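Local structure of sialidase B (Streptococcus pneumoniae TIGR4, 4XIL) at residues A[207-212]-A[221-226]; A[213-218]-A[427-432]; A[556-561]-A[616-621]. The protein hydrolyses alpha-(2->3)-, alpha-(2->6)- and alpha-(2->8)-glycosidic linkages of terminal sialic acid in oligosaccharides, glycoproteins and glycolipids. The protein carries 1 engineered substitution. All coordinates share one frame; numbering follows the deposited sequence.

Contact 1: A[207-212]-A[221-226]; sequences RIPTLY and SSIDAR. With OPX ((1s,3R,4S)-1-[(cyclohexylamino)methyl]-3,4-dihydroxycyclopentanesulfonic acid), chain B.
R207 and D224 form an antiparallel hydrogen-bonded pair in the hairpin of strands 205-213 and 219-226, the first two strands of a four-stranded blade in the sialidase beta-propeller. The example illustrates how one hairpin can be paired at both ends, its backbone bonding interrupted between them. At the first end D224 N reaches R207 O at 2.8 Å, and the two arginine side chains pack closely. R207 lays CB over one face of the R226 guanidinium, with R207 CD 3.6 Å from R226 NH1. That guanidinium is held flat by D224: R226 NE and NH2 both donate to D224 OD2, NE (2.9 Å) on the anti lone pair of that oxygen and NH2 from above the carboxylate plane. The polar end of R207, a substrate-binding residue by similarity, turns to E631 and makes a cation-pi contact with Y615, probably the nucleophile, while R226 pairs with D232, the proton acceptor by similarity.

The second end is looser in its backbone: T210 N bonds to S222 O at 2.8 Å, but the return bond from S222 N to T210 O is weak, at 3.5 Å. T210 OG1 and S222 OG share a 2.6 Å hydrogen bond; each hydroxyl lies between its own backbone N and carbonyl carbon (chi1 79° and 68°), which turns the two toward one another.

Between the ends the backbone pairing, not the packing, lapses: I208 is left-handed, a water bridges I208 O and D224 OD1, and I223 CD1 still packs on P209. The Y212 ring carries OPX CAP over its centre, 3.7 Å above the plane.

Contact 2: A[213-218]-A[427-432]; sequences TLSSGR and QNRGES. With OPX ((1s,3R,4S)-1-[(cyclohexylamino)methyl]-3,4-dihydroxycyclopentanesulfonic acid), chain B.
R218 meets E431 at about a right angle, its guanidinium plane turned 55° from the carboxylate. The grip is end-on: NH1 and NH2 of R218 both close on the single oxygen OE2 of E431, at 2.9 and 3.2 Å respectively, and both approach on its anti side. OE2 therefore lies at the guanidinium edge, close to its plane. The same NH1 also donates to R429 O (3.0 Å), this time from above the carbonyl plane and not along a lone pair. A bend at chi3 of R218 (-72°) brings the group to this edge-on position, while NE is left to pair with D245, and Y243 makes a cation-pi contact with the same side chain.

The second arginine is set quite differently. The R429 guanidinium is inclined 73° to that of R218, and S216 CB lies over one of its faces, 3.6 Å from NE. Nearer its CB, the R429 side chain and that of L214 slide past each other in opposite directions, CD1 of L214 touching CB of R429 at 3.7 Å.

Segment 427-432 belongs to the second BNR (Asp-box) repeat, with N428 where the box usually has aspartate. N428 spans the turn: its OD1 accepts from the backbone N of S432 at 2.9 Å, and its ND2 donates to S432 OG. S426 OG serves the N atoms of N428 and G430. Facing it, residues 214-217 make a type I turn, and S216 OG accepts from R218 N at 3.2 Å in an ST turn. G217 and G430 both have backbone angles that call for glycine. Where strand 205-213 ends, T213 N donates to OPX OAD, 3.0 Å away.

Contact 3: A[556-561]-A[616-621]; sequences SAIKYS and SAITEL. With OPX ((1s,3R,4S)-1-[(cyclohexylamino)methyl]-3,4-dihydroxycyclopentanesulfonic acid), chain B.
Two flat groups, the Y560 ring and the E620 carboxylate, lie obliquely beside each other, their planes 27° apart. Y560 CE1 comes 3.4 Å from E620 CD. At the carboxylate's rim S561 takes both oxygens on their syn sides: its backbone N bonds to OE1 (2.8 Å) and its OG to OE2 (2.6 Å). E620 extends fully (chi1 -177°) to bring the carboxylate there. OE2 is also bonded to ND1 of H624, whose backbone O receives the Y560 hydroxyl, and a water bridges E620 OE1 to K559 O.

Strands 556-559 and 616-620 run nearly parallel, 9° apart at an axis separation of 6.3 Å. Each is the outermost strand of its own antiparallel sheet, as expected of inner strands in successive propeller blades, and here they are joined through side chains. I558 and I618 cross at about a right angle, CD1 of I558 resting 3.6 Å from CG2 of I618. At the far end S556 OG and S616 OG share a hydrogen bond of 3.0 Å, S616 OG having a further partner in S573. T619 OG1, bonded to T213, takes a weak hydrogen bond of 2.9 Å from OPX OAD.

Overall arrangement
The three contacts show how propeller blades share a ligand. Their centres lie 15 to 17 Å apart, and all touch OPX, whose site K461 and Q456 help to complete by hydrogen bonds. Contact 1 runs directly into contact 2, Y212 being followed by T213. Contact 3 packs on contact 1 through A617 CB, which is 3.5 Å from L211 N. It joins contact 2 at T213 OG1, which sits 2.6 Å from E620 O, a probable hydrogen bond. OPX is nevertheless remote from the substrate-binding arginine of contact 1: R207 CZ is 21.4 Å from OPX OAC.

Contact 1: A[207-212]-A[221-226]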
loop_
_atom_site.group_PDB
_atom_site.type_symbol
_atom_site.label_atom_id
_atom_site.label_comp_id
_atom_site.label_asym_id
_atom_site.label_seq_id
_atom_site.Cartn_x
_atom_site.Cartn_y
_atom_site.Cartn_z
ATOM N N ARG A 207 0.934 -2.265 1.286
ATOM C CA ARG A 207 0.995 -1.677 -0.041
ATOM C C ARG A 207 0.410 -2.663 -1.041
ATOM O O ARG A 207 0.245 -3.843 -0.736
ATOM C CB ARG A 207 2.446 -1.361 -0.437
ATOM C CG ARG A 207 2.956 0.022 0.035
ATOM C CD ARG A 207 4.056 0.574 -0.903
ATOM N NE ARG A 207 3.558 0.760 -2.262
ATOM C CZ ARG A 207 4.323 0.960 -3.329
ATOM N NH1 ARG A 207 5.650 1.006 -3.216
ATOM N NH2 ARG A 207 3.756 1.103 -4.517
ATOM N N ILE A 208 0.149 -2.164 -2.243
ATOM C CA ILE A 208 -0.233 -2.987 -3.388
ATOM C C ILE A 208 -1.595 -3.679 -3.182
ATOM O O ILE A 208 -1.670 -4.902 -3.136
ATOM C CB ILE A 208 0.846 -4.055 -3.713
ATOM C CG1 ILE A 208 2.275 -3.512 -3.497
ATOM C CG2 ILE A 208 0.687 -4.527 -5.134
ATOM C CD1 ILE A 208 2.597 -2.269 -4.305
ATOM N N PRO A 209 -2.670 -2.886 -3.054
ATOM C CA PRO A 209 -4.025 -3.422 -2.872
ATOM C C PRO A 209 -4.570 -4.095 -4.132
ATOM O O PRO A 209 -4.192 -3.717 -5.251
ATOM C CB PRO A 209 -4.853 -2.165 -2.585
ATOM C CG PRO A 209 -4.096 -1.059 -3.271
ATOM C CD PRO A 209 -2.654 -1.411 -3.065
ATOM N N THR A 210 -5.438 -5.091 -3.940
ATOM C CA THR A 210 -6.223 -5.670 -5.025
ATOM C C THR A 210 -7.685 -5.809 -4.574
ATOM O O THR A 210 -7.981 -5.842 -3.366
ATOM C CB THR A 210 -5.728 -7.055 -5.444
ATOM O OG1 THR A 210 -6.201 -8.039 -4.511
ATOM C CG2 THR A 210 -4.190 -7.099 -5.550
ATOM N N LEU A 211 -8.584 -5.886 -5.557
ATOM C CA LEU A 211 -9.999 -6.160 -5.324
ATOM C C LEU A 211 -10.502 -7.009 -6.474
ATOM O O LEU A 211 -10.083 -6.823 -7.617
ATOM C CB LEU A 211 -10.826 -4.873 -5.276
ATOM C CG LEU A 211 -10.716 -3.972 -4.031
ATOM C CD1 LEU A 211 -11.436 -2.650 -4.266
ATOM C CD2 LEU A 211 -11.293 -4.673 -2.793
ATOM N N TYR A 212 -11.425 -7.920 -6.176
ATOM C CA TYR A 212 -11.990 -8.785 -7.199
ATOM C C TYR A 212 -13.367 -9.282 -6.734
ATOM O O TYR A 212 -13.530 -9.722 -5.590
ATOM C CB TYR A 212 -11.045 -9.963 -7.470
ATOM C CG TYR A 212 -11.377 -10.744 -8.733
ATOM C CD1 TYR A 212 -12.456 -11.623 -8.766
ATOM C CD2 TYR A 212 -10.593 -10.617 -9.887
ATOM C CE1 TYR A 212 -12.765 -12.344 -9.922
ATOM C CE2 TYR A 212 -10.895 -11.336 -11.047
ATOM C CZ TYR A 212 -11.985 -12.200 -11.054
ATOM O OH TYR A 212 -12.296 -12.921 -12.202
ATOM N N SER A 221 -10.161 -9.151 -1.377
ATOM C CA SER A 221 -9.067 -8.193 -1.469
ATOM C C SER A 221 -7.796 -8.886 -1.047
ATOM O O SER A 221 -7.807 -9.644 -0.069
ATOM C CB SER A 221 -9.295 -7.006 -0.527
ATOM O OG SER A 221 -8.168 -6.124 -0.543
ATOM N N SER A 222 -6.706 -8.617 -1.760
ATOM C CA SER A 222 -5.379 -9.027 -1.311
ATOM C C SER A 222 -4.465 -7.806 -1.224
ATOM O O SER A 222 -4.787 -6.725 -1.737
ATOM C CB SER A 222 -4.758 -10.117 -2.212
ATOM O OG SER A 222 -4.443 -9.625 -3.512
ATOM N N ILE A 223 -3.331 -7.976 -0.557
ATOM C CA ILE A 223 -2.472 -6.847 -0.229
ATOM C C ILE A 223 -1.107 -7.374 0.193
ATOM O O ILE A 223 -0.987 -8.536 0.625
ATOM C CB ILE A 223 -3.079 -6.046 0.956
ATOM C CG1 ILE A 223 -2.355 -4.712 1.164
ATOM C CG2 ILE A 223 -2.990 -6.841 2.253
ATOM C CD1 ILE A 223 -3.020 -3.544 0.503
ATOM N N ASP A 224 -0.072 -6.542 0.047
ATOM C CA ASP A 224 1.227 -6.827 0.674
ATOM C C ASP A 224 1.125 -6.404 2.133
ATOM O O ASP A 224 0.914 -5.228 2.396
ATOM C CB ASP A 224 2.335 -5.940 0.080
ATOM C CG ASP A 224 2.879 -6.429 -1.262
ATOM O OD1 ASP A 224 2.194 -7.160 -2.022
ATOM O OD2 ASP A 224 4.036 -6.042 -1.556
ATOM N N ALA A 225 1.286 -7.336 3.076
ATOM C CA ALA A 225 1.439 -6.990 4.486
ATOM C C ALA A 225 2.930 -6.772 4.669
ATOM O O ALA A 225 3.700 -7.726 4.635
ATOM C CB ALA A 225 0.939 -8.138 5.384
ATOM N N ARG A 226 3.340 -5.514 4.789
ATOM C CA ARG A 226 4.763 -5.170 4.791
ATOM C C ARG A 226 5.262 -4.832 6.201
ATOM O O ARG A 226 4.790 -3.886 6.835
ATOM C CB ARG A 226 5.031 -4.006 3.834
ATOM C CG ARG A 226 4.582 -4.302 2.401
ATOM C CD ARG A 226 5.255 -3.368 1.415
ATOM N NE ARG A 226 5.097 -3.832 0.037
ATOM C CZ ARG A 226 5.653 -3.228 -1.009
ATOM N NH1 ARG A 226 6.390 -2.141 -0.824
ATOM N NH2 ARG A 226 5.477 -3.707 -2.238
HETATM C CAF OPX B . -21.499 -7.155 -11.044
HETATM C CAG OPX B . -21.733 -8.375 -11.914
HETATM C CAH OPX B . -20.212 -7.214 -10.314
HETATM C CAI OPX B . -20.558 -8.764 -12.734
HETATM C CAJ OPX B . -19.070 -7.550 -11.216
HETATM C CAK OPX B . -16.979 -9.613 -12.106
HETATM C CAL OPX B . -15.190 -8.152 -13.133
HETATM C CAM OPX B . -14.524 -10.071 -11.839
HETATM C CAO OPX B . -13.760 -8.061 -12.739
HETATM C CAP OPX B . -13.717 -8.855 -11.492
HETATM C CAQ OPX B . -19.301 -8.845 -11.934
HETATM C CAR OPX B . -15.615 -9.540 -12.762
HETATM N NAN OPX B . -18.170 -9.162 -12.843
HETATM O OAA OPX B . -15.932 -11.982 -13.895
HETATM O OAB OPX B . -14.411 -10.436 -14.936
HETATM O OAC OPX B . -13.396 -6.737 -12.525
HETATM O OAD OPX B . -14.328 -8.207 -10.469
HETATM O OAE OPX B . -16.803 -10.017 -15.109
HETATM S SAS OPX B . -15.691 -10.528 -14.259
HETATM O O HOH W 1 -0.306 -7.347 -3.174
#

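Contact 2: A[213-218]-A[427-432]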
loop_
_atom_site.group_PDB
_atom_site.type_symbol
_atom_site.label_atom_id
_atom_site.label_comp_id
_atom_site.label_asym_id
_atom_site.label_seq_id
_atom_site.Cartn_x
_atom_site.Cartn_y
_atom_site.Cartn_z
ATOM N N THR A 213 -14.358 -9.187 -7.613
ATOM C CA THR A 213 -15.720 -9.561 -7.245
ATOM C C THR A 213 -16.007 -10.999 -7.684
ATOM O O THR A 213 -15.938 -11.320 -8.871
ATOM C CB THR A 213 -16.752 -8.594 -7.857
ATOM O OG1 THR A 213 -16.407 -7.244 -7.517
ATOM C CG2 THR A 213 -18.179 -8.911 -7.332
ATOM N N LEU A 214 -16.323 -11.859 -6.717
ATOM C CA LEU A 214 -16.538 -13.276 -6.995
ATOM C C LEU A 214 -17.991 -13.563 -7.364
ATOM O O LEU A 214 -18.893 -12.771 -7.076
ATOM C CB LEU A 214 -16.130 -14.127 -5.786
ATOM C CG LEU A 214 -14.720 -13.845 -5.255
ATOM C CD1 LEU A 214 -14.496 -14.592 -3.938
ATOM C CD2 LEU A 214 -13.676 -14.241 -6.317
ATOM N N SER A 215 -18.209 -14.714 -7.989
ATOM C CA SER A 215 -19.532 -15.082 -8.476
ATOM C C SER A 215 -20.582 -15.201 -7.362
ATOM O O SER A 215 -21.769 -15.021 -7.614
ATOM C CB SER A 215 -19.453 -16.382 -9.285
ATOM O OG SER A 215 -19.019 -17.454 -8.475
ATOM N N SER A 216 -20.155 -15.496 -6.134
ATOM C CA SER A 216 -21.099 -15.592 -5.010
ATOM C C SER A 216 -21.611 -14.224 -4.559
ATOM O O SER A 216 -22.579 -14.131 -3.798
ATOM C CB SER A 216 -20.421 -16.254 -3.806
ATOM O OG SER A 216 -19.343 -15.435 -3.358
ATOM N N GLY A 217 -20.947 -13.157 -4.998
ATOM C CA GLY A 217 -21.271 -11.826 -4.521
ATOM C C GLY A 217 -20.239 -11.363 -3.502
ATOM O O GLY A 217 -20.172 -10.181 -3.146
ATOM N N ARG A 218 -19.424 -12.302 -3.035
ATOM C CA ARG A 218 -18.332 -11.966 -2.136
ATOM C C ARG A 218 -17.306 -11.121 -2.891
ATOM O O ARG A 218 -17.023 -11.375 -4.072
ATOM C CB ARG A 218 -17.687 -13.240 -1.577
ATOM C CG ARG A 218 -16.453 -12.973 -0.730
ATOM C CD ARG A 218 -16.001 -14.226 -0.020
ATOM N NE ARG A 218 -16.911 -14.582 1.064
ATOM C CZ ARG A 218 -16.806 -15.689 1.789
ATOM N NH1 ARG A 218 -15.833 -16.559 1.537
ATOM N NH2 ARG A 218 -17.681 -15.930 2.758
ATOM N N GLN A 427 -10.595 -23.007 -2.396
ATOM C CA GLN A 427 -11.853 -23.677 -2.729
ATOM C C GLN A 427 -13.055 -23.116 -1.956
ATOM O O GLN A 427 -14.186 -23.591 -2.122
ATOM C CB GLN A 427 -11.741 -25.171 -2.423
ATOM C CG GLN A 427 -10.443 -25.819 -2.895
ATOM C CD GLN A 427 -10.582 -26.463 -4.260
ATOM O OE1 GLN A 427 -11.014 -25.823 -5.217
ATOM N NE2 GLN A 427 -10.228 -27.743 -4.353
ATOM N N ASN A 428 -12.822 -22.127 -1.097
ATOM C CA ASN A 428 -13.912 -21.568 -0.303
ATOM C C ASN A 428 -13.938 -20.035 -0.368
ATOM O O ASN A 428 -14.287 -19.359 0.604
ATOM C CB ASN A 428 -13.812 -22.060 1.151
ATOM C CG ASN A 428 -12.400 -21.955 1.697
ATOM O OD1 ASN A 428 -11.624 -21.098 1.268
ATOM N ND2 ASN A 428 -12.052 -22.833 2.632
ATOM N N ARG A 429 -13.536 -19.506 -1.519
ATOM C CA ARG A 429 -13.617 -18.084 -1.799
ATOM C C ARG A 429 -12.905 -17.236 -0.767
ATOM O O ARG A 429 -13.451 -16.237 -0.309
ATOM C CB ARG A 429 -15.081 -17.646 -1.929
ATOM C CG ARG A 429 -15.819 -18.385 -3.037
ATOM C CD ARG A 429 -17.255 -17.894 -3.189
ATOM N NE ARG A 429 -18.176 -18.999 -3.416
ATOM C CZ ARG A 429 -18.300 -19.646 -4.571
ATOM N NH1 ARG A 429 -17.556 -19.299 -5.621
ATOM N NH2 ARG A 429 -19.169 -20.641 -4.674
ATOM N N GLY A 430 -11.697 -17.646 -0.389
ATOM C CA GLY A 430 -10.865 -16.815 0.458
ATOM C C GLY A 430 -10.926 -17.108 1.944
ATOM O O GLY A 430 -10.301 -16.401 2.739
ATOM N N GLU A 431 -11.676 -18.134 2.337
ATOM C CA GLU A 431 -11.696 -18.512 3.752
ATOM C C GLU A 431 -10.428 -19.263 4.168
ATOM O O GLU A 431 -9.992 -19.161 5.314
ATOM C CB GLU A 431 -12.967 -19.290 4.100
ATOM C CG GLU A 431 -14.219 -18.459 3.885
ATOM C CD GLU A 431 -15.474 -19.302 3.810
ATOM O OE1 GLU A 431 -15.432 -20.462 4.278
ATOM O OE2 GLU A 431 -16.486 -18.806 3.265
ATOM N N SER A 432 -9.830 -19.988 3.224
ATOM C CA SER A 432 -8.510 -20.586 3.422
ATOM C C SER A 432 -7.761 -20.656 2.086
ATOM O O SER A 432 -8.376 -20.622 1.017
ATOM C CB SER A 432 -8.626 -21.988 4.028
ATOM O OG SER A 432 -9.178 -22.904 3.088
HETATM C CAF OPX B . -21.499 -7.155 -11.044
HETATM C CAG OPX B . -21.733 -8.375 -11.914
HETATM C CAH OPX B . -20.212 -7.214 -10.314
HETATM C CAI OPX B . -20.558 -8.764 -12.734
HETATM C CAJ OPX B . -19.070 -7.550 -11.216
HETATM C CAK OPX B . -16.979 -9.613 -12.106
HETATM C CAL OPX B . -15.190 -8.152 -13.133
HETATM C CAM OPX B . -14.524 -10.071 -11.839
HETATM C CAO OPX B . -13.760 -8.061 -12.739
HETATM C CAP OPX B . -13.717 -8.855 -11.492
HETATM C CAQ OPX B . -19.301 -8.845 -11.934
HETATM C CAR OPX B . -15.615 -9.540 -12.762
HETATM N NAN OPX B . -18.170 -9.162 -12.843
HETATM O OAA OPX B . -15.932 -11.982 -13.895
HETATM O OAB OPX B . -14.411 -10.436 -14.936
HETATM O OAC OPX B . -13.396 -6.737 -12.525
HETATM O OAD OPX B . -14.328 -8.207 -10.469
HETATM O OAE OPX B . -16.803 -10.017 -15.109
HETATM S SAS OPX B . -15.691 -10.528 -14.259
#

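Contact 3: A[556-561]-A[616-621]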
loop_
_atom_site.group_PDB
_atom_site.type_symbol
_atom_site.label_atom_id
_atom_site.label_comp_id
_atom_site.label_asym_id
_atom_site.label_seq_id
_atom_site.Cartn_x
_atom_site.Cartn_y
_atom_site.Cartn_z
ATOM N N SER A 556 -5.289 0.592 -12.432
ATOM C CA SER A 556 -6.268 -0.483 -12.421
ATOM C C SER A 556 -7.397 -0.135 -13.388
ATOM O O SER A 556 -7.605 1.032 -13.711
ATOM C CB SER A 556 -6.775 -0.767 -11.001
ATOM O OG SER A 556 -7.139 0.417 -10.328
ATOM N N ALA A 557 -8.112 -1.156 -13.856
ATOM C CA ALA A 557 -9.076 -0.985 -14.938
ATOM C C ALA A 557 -10.132 -2.078 -14.891
ATOM O O ALA A 557 -9.808 -3.244 -14.689
ATOM C CB ALA A 557 -8.364 -1.025 -16.284
ATOM N N ILE A 558 -11.393 -1.690 -15.078
ATOM C CA ILE A 558 -12.479 -2.654 -15.179
ATOM C C ILE A 558 -13.434 -2.283 -16.306
ATOM O O ILE A 558 -13.510 -1.127 -16.732
ATOM C CB ILE A 558 -13.312 -2.741 -13.886
ATOM C CG1 ILE A 558 -13.952 -1.385 -13.577
ATOM C CG2 ILE A 558 -12.455 -3.282 -12.739
ATOM C CD1 ILE A 558 -14.903 -1.394 -12.392
ATOM N N LYS A 559 -14.156 -3.288 -16.776
ATOM C CA LYS A 559 -15.272 -3.078 -17.680
ATOM C C LYS A 559 -16.555 -3.063 -16.856
ATOM O O LYS A 559 -16.883 -4.047 -16.201
ATOM C CB LYS A 559 -15.310 -4.220 -18.688
ATOM C CG LYS A 559 -16.527 -4.223 -19.602
ATOM C CD LYS A 559 -16.423 -3.106 -20.610
ATOM C CE LYS A 559 -17.545 -3.198 -21.632
ATOM N NZ LYS A 559 -18.843 -2.817 -21.015
ATOM N N TYR A 560 -17.287 -1.957 -16.891
ATOM C CA TYR A 560 -18.491 -1.827 -16.070
ATOM C C TYR A 560 -19.614 -2.664 -16.689
ATOM O O TYR A 560 -19.675 -2.807 -17.917
ATOM C CB TYR A 560 -18.887 -0.355 -15.966
ATOM C CG TYR A 560 -19.926 -0.046 -14.900
ATOM C CD1 TYR A 560 -19.691 -0.340 -13.560
ATOM C CD2 TYR A 560 -21.126 0.562 -15.234
ATOM C CE1 TYR A 560 -20.635 -0.047 -12.587
ATOM C CE2 TYR A 560 -22.080 0.862 -14.265
ATOM C CZ TYR A 560 -21.833 0.546 -12.944
ATOM O OH TYR A 560 -22.780 0.852 -11.978
ATOM N N SER A 561 -20.489 -3.234 -15.855
ATOM C CA SER A 561 -21.490 -4.179 -16.356
ATOM C C SER A 561 -22.674 -3.474 -17.000
ATOM O O SER A 561 -23.384 -4.073 -17.813
ATOM C CB SER A 561 -21.995 -5.099 -15.236
ATOM O OG SER A 561 -22.848 -4.379 -14.350
ATOM N N SER A 616 -3.613 1.298 -6.867
ATOM C CA SER A 616 -5.044 1.250 -6.597
ATOM C C SER A 616 -5.668 -0.035 -7.131
ATOM O O SER A 616 -5.113 -0.699 -8.023
ATOM C CB SER A 616 -5.736 2.470 -7.217
ATOM O OG SER A 616 -5.659 2.439 -8.642
ATOM N N ALA A 617 -6.818 -0.371 -6.556
ATOM C CA ALA A 617 -7.624 -1.504 -6.963
ATOM C C ALA A 617 -9.043 -1.001 -7.126
ATOM O O ALA A 617 -9.526 -0.211 -6.311
ATOM C CB ALA A 617 -7.593 -2.582 -5.893
ATOM N N ILE A 618 -9.718 -1.463 -8.170
ATOM C CA ILE A 618 -11.105 -1.093 -8.365
ATOM C C ILE A 618 -11.885 -2.332 -8.753
ATOM O O ILE A 618 -11.367 -3.203 -9.449
ATOM C CB ILE A 618 -11.251 -0.020 -9.441
ATOM C CG1 ILE A 618 -10.827 1.328 -8.878
ATOM C CG2 ILE A 618 -12.700 0.101 -9.917
ATOM C CD1 ILE A 618 -11.599 2.412 -9.495
ATOM N N THR A 619 -13.111 -2.439 -8.260
ATOM C CA THR A 619 -13.980 -3.512 -8.714
ATOM C C THR A 619 -15.434 -3.059 -8.658
ATOM O O THR A 619 -15.830 -2.261 -7.793
ATOM C CB THR A 619 -13.764 -4.818 -7.902
ATOM O OG1 THR A 619 -14.287 -5.932 -8.635
ATOM C CG2 THR A 619 -14.451 -4.755 -6.537
ATOM N N GLU A 620 -16.235 -3.552 -9.594
ATOM C CA GLU A 620 -17.663 -3.328 -9.489
ATOM C C GLU A 620 -18.239 -4.271 -8.420
ATOM O O GLU A 620 -18.127 -5.498 -8.520
ATOM C CB GLU A 620 -18.355 -3.541 -10.843
ATOM C CG GLU A 620 -19.850 -3.246 -10.802
ATOM C CD GLU A 620 -20.513 -3.450 -12.157
ATOM O OE1 GLU A 620 -19.786 -3.700 -13.145
ATOM O OE2 GLU A 620 -21.756 -3.356 -12.235
ATOM N N LEU A 621 -18.826 -3.689 -7.381
ATOM C CA LEU A 621 -19.496 -4.462 -6.341
ATOM C C LEU A 621 -20.768 -5.078 -6.933
ATOM O O LEU A 621 -21.267 -4.606 -7.953
ATOM C CB LEU A 621 -19.823 -3.556 -5.158
ATOM C CG LEU A 621 -18.563 -2.828 -4.646
ATOM C CD1 LEU A 621 -18.886 -1.728 -3.651
ATOM C CD2 LEU A 621 -17.607 -3.835 -4.051
HETATM C CAF OPX B . -21.499 -7.155 -11.044
HETATM C CAG OPX B . -21.733 -8.375 -11.914
HETATM C CAH OPX B . -20.212 -7.214 -10.314
HETATM C CAI OPX B . -20.558 -8.764 -12.734
HETATM C CAJ OPX B . -19.070 -7.550 -11.216
HETATM C CAK OPX B . -16.979 -9.613 -12.106
HETATM C CAL OPX B . -15.190 -8.152 -13.133
HETATM C CAM OPX B . -14.524 -10.071 -11.839
HETATM C CAO OPX B . -13.760 -8.061 -12.739
HETATM C CAP OPX B . -13.717 -8.855 -11.492
HETATM C CAQ OPX B . -19.301 -8.845 -11.934
HETATM C CAR OPX B . -15.615 -9.540 -12.762
HETATM N NAN OPX B . -18.170 -9.162 -12.843
HETATM O OAA OPX B . -15.932 -11.982 -13.895
HETATM O OAB OPX B . -14.411 -10.436 -14.936
HETATM O OAC OPX B . -13.396 -6.737 -12.525
HETATM O OAD OPX B . -14.328 -8.207 -10.469
HETATM O OAE OPX B . -16.803 -10.017 -15.109
HETATM S SAS OPX B . -15.691 -10.528 -14.259
HETATM O O HOH W 2 -17.450 -4.844 -13.743
#